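Local atomic coordinates of Exo-beta-1,4-mannosidase (Rhizomucor miehei, PDB entry 4LYP), a protein that probably hydrolyses terminal beta-linked mannose residues of mannosides as an extracellular glycoside hydrolase family 5 exo-enzyme, and also shows transglycosylation activity. Residues N151-W155 and Y181-T185; P105-R111 and Q170-V176. One frame throughout, in Å; residues are numbered along the deposited sequence.

Overall arrangement
Both contacts lie at one flank of the TIM barrel, their centres about 10 Å apart. Contact 1 is the more buried: the loop after strand 144-148, bearing Trp153 of a guanidine-binding pocket, meets the first turn of helix 181-193, mostly ring against ring. Contact 2 lies farther from the middle of the chain and is only partly buried; it joins two loops without regular structure, and its chemistry is more polar, with a glutamine and an arginine round one tyrosine hydroxyl. The two adjoin where Pro173, through its O, and Pro175, both just ahead of the helix, pack on its Phe184 and Tyr181 respectively.

Contact 1. Residues N151-W155 and Y181-T185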
# COMPACT_ATOMS: atom_id res chain seq x y z
N ASN A 151 -1.08 2.23 -9.92
CA ASN A 151 -0.03 2.99 -9.20
C ASN A 151 0.24 4.25 -9.95
O ASN A 151 0.49 4.18 -11.17
CB ASN A 151 1.24 2.14 -9.10
CG ASN A 151 2.30 2.68 -8.17
OD1 ASN A 151 2.14 3.71 -7.49
ND2 ASN A 151 3.38 1.92 -8.09
N PHE A 152 0.18 5.40 -9.33
CA PHE A 152 0.63 6.61 -10.01
C PHE A 152 2.11 6.45 -10.36
O PHE A 152 2.54 6.96 -11.43
CB PHE A 152 0.38 7.83 -9.14
CG PHE A 152 0.69 9.09 -9.89
CD1 PHE A 152 -0.28 9.65 -10.74
CD2 PHE A 152 1.97 9.69 -9.84
CE1 PHE A 152 0.00 10.77 -11.49
CE2 PHE A 152 2.25 10.83 -10.61
CZ PHE A 152 1.24 11.36 -11.44
N TRP A 153 2.89 5.91 -9.44
CA TRP A 153 4.33 5.93 -9.53
C TRP A 153 4.89 4.82 -10.39
O TRP A 153 4.20 3.88 -10.86
CB TRP A 153 4.96 5.95 -8.13
CG TRP A 153 4.47 7.11 -7.34
CD1 TRP A 153 3.62 7.07 -6.26
CD2 TRP A 153 4.72 8.51 -7.58
NE1 TRP A 153 3.31 8.36 -5.84
CE2 TRP A 153 3.98 9.25 -6.63
CE3 TRP A 153 5.49 9.21 -8.56
CZ2 TRP A 153 3.98 10.65 -6.61
CZ3 TRP A 153 5.45 10.59 -8.55
CH2 TRP A 153 4.71 11.32 -7.58
N GLN A 154 6.22 4.89 -10.59
CA GLN A 154 6.89 4.12 -11.65
C GLN A 154 7.34 2.75 -11.24
O GLN A 154 7.77 1.95 -12.09
CB GLN A 154 8.10 4.92 -12.17
CG GLN A 154 9.31 5.07 -11.21
CD GLN A 154 9.20 6.22 -10.21
OE1 GLN A 154 8.11 6.63 -9.76
NE2 GLN A 154 10.38 6.75 -9.83
N TRP A 155 7.24 2.38 -9.95
CA TRP A 155 7.86 1.13 -9.45
C TRP A 155 7.10 -0.10 -9.76
O TRP A 155 7.60 -1.21 -9.58
CB TRP A 155 8.19 1.29 -7.99
CG TRP A 155 7.07 1.67 -7.06
CD1 TRP A 155 6.78 2.95 -6.57
CD2 TRP A 155 6.12 0.73 -6.41
NE1 TRP A 155 5.74 2.86 -5.69
CE2 TRP A 155 5.32 1.54 -5.54
CE3 TRP A 155 5.87 -0.63 -6.49
CZ2 TRP A 155 4.31 1.01 -4.74
CZ3 TRP A 155 4.90 -1.15 -5.68
CH2 TRP A 155 4.10 -0.34 -4.81
N TYR A 181 10.59 15.21 -10.06
CA TYR A 181 9.32 14.57 -9.64
C TYR A 181 8.12 15.40 -10.30
O TYR A 181 7.16 14.76 -10.80
CB TYR A 181 9.26 14.03 -8.07
CG TYR A 181 9.67 12.47 -7.81
CD1 TYR A 181 8.82 11.43 -8.16
CD2 TYR A 181 10.91 12.08 -7.21
CE1 TYR A 181 9.20 10.07 -7.95
CE2 TYR A 181 11.28 10.78 -6.95
CZ TYR A 181 10.44 9.77 -7.38
OH TYR A 181 10.63 8.38 -7.35
N ASP A 182 8.23 16.69 -10.55
CA ASP A 182 7.18 17.51 -11.22
C ASP A 182 6.99 17.14 -12.74
O ASP A 182 5.86 17.00 -13.25
CB ASP A 182 7.44 19.07 -11.00
N GLU A 183 8.13 16.99 -13.43
CA GLU A 183 8.21 16.60 -14.86
C GLU A 183 7.56 15.18 -15.02
O GLU A 183 6.66 14.95 -15.87
CB GLU A 183 9.61 16.56 -15.47
CG GLU A 183 9.51 16.17 -16.95
CD GLU A 183 10.82 16.23 -17.73
OE1 GLU A 183 11.83 16.82 -17.24
OE2 GLU A 183 10.86 15.68 -18.87
N PHE A 184 7.97 14.22 -14.18
CA PHE A 184 7.37 12.89 -14.23
C PHE A 184 5.87 12.99 -13.94
O PHE A 184 5.05 12.32 -14.60
CB PHE A 184 8.05 11.95 -13.23
CG PHE A 184 7.37 10.62 -13.15
CD1 PHE A 184 7.66 9.66 -14.12
CD2 PHE A 184 6.40 10.38 -12.23
CE1 PHE A 184 6.96 8.45 -14.13
CE2 PHE A 184 5.69 9.15 -12.22
CZ PHE A 184 5.96 8.24 -13.18
N THR A 185 5.47 13.74 -12.88
CA THR A 185 4.08 13.86 -12.51
C THR A 185 3.23 14.38 -13.63
O THR A 185 2.18 13.87 -13.87
CB THR A 185 3.89 14.70 -11.21
OG1 THR A 185 4.54 14.07 -10.11
CG2 THR A 185 2.43 14.91 -10.85
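Phe184 brings the rim of its ring to the rim of the Trp153 indole, its CE2 lying 3.7 Å from Trp153 CE3. With CG anti to the backbone N (chi1 174°), the phenyl group extends from the helix to the loop. The indole and phenyl planes are only 25° apart, yet neither ring lies over the other. Gln154 OE1 sits over one face of Phe184, and the carbonyl O of Phe152 approaches the phenyl edge near its plane.

Trp153 is also met by Tyr181, in an offset edge-to-face stack whose planes stand at 78°. The tyrosine turns its edge to the indole face, and Tyr181 CD1 comes within 3.5 Å of Trp153 CZ3. Phe152 CD2 is centred over one indole face, so the tryptophan is held by neighbours from both segments. In this TIM barrel the loop follows strand 144-148, and Trp153 belongs to a pocket occupied by guanidine together with Glu238, Trp293, Asn296 and Glu416. Its NE1 is hydrogen-bonded to Glu238, while the benzene half of the indole faces the helix; this is consistent with the aromatic cluster of Tyr181 and Phe184 backing Trp153 on the side of the helix.

The Phe152 ring, lying over the indole, reaches Thr185, its CZ 3.6 Å from Thr185 O, which lies at the ring edge; beyond, the phenyl touches Ala188, Ala189 and Tyr192 of the same helix. Thr185 OG1 donates to Tyr181 O at 2.8 Å, from the opposite face of that carbonyl to the helical Thr185 N. The Gln154 side chain, bent at chi2, crosses that of Tyr181 at about a right angle, and Gln154 NE2 donates to Tyr181 OH at 3.0 Å.

Contact 2. Residues P105-R111 and Q170-V176; sequences PDDQPYR and QTIPYPV
Two irregular loops on the flank of the TIM barrel meet round Tyr174: one, 105-111, opens with a type I beta turn from Pro105 to Gln108, and the other, 170-176, carries three successive inverse gamma turns centred on Thr171, Pro173 and Pro175. Tyr110 turns its edge to one face of the Tyr174 ring in an offset edge-to-face stack, planes at 74°, with Tyr110 CD2 3.7 Å from Tyr174 CG. At the far end of Tyr110, its OH lies 3.6 Å from Val176 CG2.

At its phenolic end, Tyr174 OH donates to Gln108 OE1 at 2.7 Å, on a lone pair in the carbonyl plane of the Gln108 amide. Arg111 NH1 adds a weak bond to Tyr174 OH at 2.9 Å, its guanidinium almost perpendicular to the ring; Arg111 NH2 is bonded to Glu103 O and Arg111 NH1 to Gln161 OE1. Gln170, bonded through OE1 to Gln161, brings that oxygen 3.3 Å from Pro105 CD. The two bonds probably orient the Tyr174 hydroxyl, while the ring is flanked by Tyr110 and Ile172 O on opposite faces, and the nearby arginine would probably polarise the phenol oxygen.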
# COMPACT_ATOMS: atom_id res chain seq x y z
N PRO A 105 6.76 -2.91 -20.31
CA PRO A 105 7.65 -4.06 -20.67
C PRO A 105 8.73 -4.34 -19.61
O PRO A 105 9.06 -3.46 -18.78
CB PRO A 105 8.25 -3.61 -22.00
CG PRO A 105 8.19 -2.17 -22.00
CD PRO A 105 6.95 -1.75 -21.24
N ASP A 106 9.32 -5.52 -19.69
CA ASP A 106 10.21 -6.02 -18.66
C ASP A 106 11.67 -5.62 -18.86
O ASP A 106 12.56 -6.15 -18.19
CB ASP A 106 10.11 -7.56 -18.58
CG ASP A 106 8.71 -8.02 -18.03
OD1 ASP A 106 8.32 -7.40 -17.00
OD2 ASP A 106 8.11 -8.92 -18.58
N ASP A 107 11.94 -4.64 -19.74
CA ASP A 107 13.26 -4.08 -19.93
C ASP A 107 13.36 -2.69 -19.30
O ASP A 107 14.28 -1.91 -19.68
CB ASP A 107 13.60 -4.02 -21.45
CG ASP A 107 12.74 -3.07 -22.20
OD1 ASP A 107 11.68 -2.59 -21.72
OD2 ASP A 107 13.05 -2.79 -23.40
N GLN A 108 12.47 -2.32 -18.39
CA GLN A 108 12.46 -0.97 -17.83
C GLN A 108 13.14 -0.96 -16.45
O GLN A 108 12.96 -1.85 -15.64
CB GLN A 108 11.06 -0.44 -17.67
CG GLN A 108 10.34 -0.30 -19.07
CD GLN A 108 11.05 0.73 -19.91
OE1 GLN A 108 11.15 1.90 -19.52
NE2 GLN A 108 11.55 0.31 -21.07
N PRO A 109 13.92 0.08 -16.17
CA PRO A 109 14.50 0.25 -14.83
C PRO A 109 13.43 0.65 -13.85
O PRO A 109 12.33 1.11 -14.19
CB PRO A 109 15.51 1.38 -15.06
CG PRO A 109 14.86 2.24 -16.17
CD PRO A 109 14.20 1.23 -17.07
N TYR A 110 13.75 0.53 -12.56
CA TYR A 110 13.00 1.11 -11.45
C TYR A 110 11.68 0.40 -11.19
O TYR A 110 10.83 0.98 -10.47
CB TYR A 110 12.77 2.63 -11.59
CG TYR A 110 14.01 3.39 -12.02
CD1 TYR A 110 15.21 3.29 -11.32
CD2 TYR A 110 13.98 4.09 -13.21
CE1 TYR A 110 16.37 3.93 -11.79
CE2 TYR A 110 15.10 4.78 -13.70
CZ TYR A 110 16.27 4.66 -13.02
OH TYR A 110 17.42 5.27 -13.48
N ARG A 111 11.43 -0.82 -11.68
CA ARG A 111 10.14 -1.43 -11.50
C ARG A 111 10.23 -2.93 -11.24
O ARG A 111 11.20 -3.65 -11.56
CB ARG A 111 9.15 -1.20 -12.67
CG ARG A 111 9.60 -1.83 -14.02
CD ARG A 111 8.56 -1.67 -15.10
NE ARG A 111 8.44 -0.29 -15.50
CZ ARG A 111 7.71 0.12 -16.56
NH1 ARG A 111 7.77 1.37 -16.94
NH2 ARG A 111 6.90 -0.76 -17.14
N GLN A 170 7.86 4.77 -25.41
CA GLN A 170 8.28 4.09 -24.23
C GLN A 170 9.34 4.84 -23.41
O GLN A 170 9.74 4.32 -22.32
CB GLN A 170 8.76 2.67 -24.64
CG GLN A 170 9.09 1.74 -23.43
CD GLN A 170 7.94 1.59 -22.46
OE1 GLN A 170 6.83 1.11 -22.87
NE2 GLN A 170 8.15 1.94 -21.19
N THR A 171 9.82 6.01 -23.86
CA THR A 171 10.81 6.77 -23.10
C THR A 171 10.14 7.61 -22.02
O THR A 171 9.84 8.75 -22.12
CB THR A 171 11.65 7.64 -24.03
OG1 THR A 171 12.20 6.83 -25.07
CG2 THR A 171 12.80 8.31 -23.29
N ILE A 172 9.93 6.97 -20.91
CA ILE A 172 9.23 7.64 -19.78
C ILE A 172 10.27 8.52 -19.07
O ILE A 172 11.36 8.03 -18.77
CB ILE A 172 8.66 6.56 -18.87
CG1 ILE A 172 7.59 5.74 -19.59
CG2 ILE A 172 8.11 7.14 -17.57
CD1 ILE A 172 7.10 4.57 -18.74
N PRO A 173 9.90 9.75 -18.68
CA PRO A 173 10.88 10.63 -18.00
C PRO A 173 10.92 10.25 -16.51
O PRO A 173 10.39 10.98 -15.63
CB PRO A 173 10.26 12.01 -18.25
CG PRO A 173 8.76 11.76 -18.29
CD PRO A 173 8.67 10.47 -19.08
N TYR A 174 11.60 9.15 -16.19
CA TYR A 174 11.72 8.75 -14.80
C TYR A 174 12.44 9.86 -14.04
O TYR A 174 13.36 10.53 -14.55
CB TYR A 174 12.56 7.44 -14.71
CG TYR A 174 11.93 6.26 -15.40
CD1 TYR A 174 10.61 5.85 -15.03
CD2 TYR A 174 12.55 5.59 -16.45
CE1 TYR A 174 10.01 4.77 -15.66
CE2 TYR A 174 11.99 4.52 -17.11
CZ TYR A 174 10.70 4.12 -16.70
OH TYR A 174 10.08 3.06 -17.30
N PRO A 175 12.03 10.07 -12.77
CA PRO A 175 12.55 11.29 -12.00
C PRO A 175 13.90 10.98 -11.35
O PRO A 175 14.05 10.84 -10.16
CB PRO A 175 11.42 11.54 -10.99
CG PRO A 175 10.87 10.18 -10.76
CD PRO A 175 10.90 9.46 -12.10
N VAL A 176 14.89 10.83 -12.19
CA VAL A 176 16.29 10.60 -11.82
C VAL A 176 17.15 11.58 -12.65
O VAL A 176 16.68 12.24 -13.57
CB VAL A 176 16.75 9.14 -12.11
CG1 VAL A 176 15.93 8.18 -11.27
CG2 VAL A 176 16.68 8.80 -13.61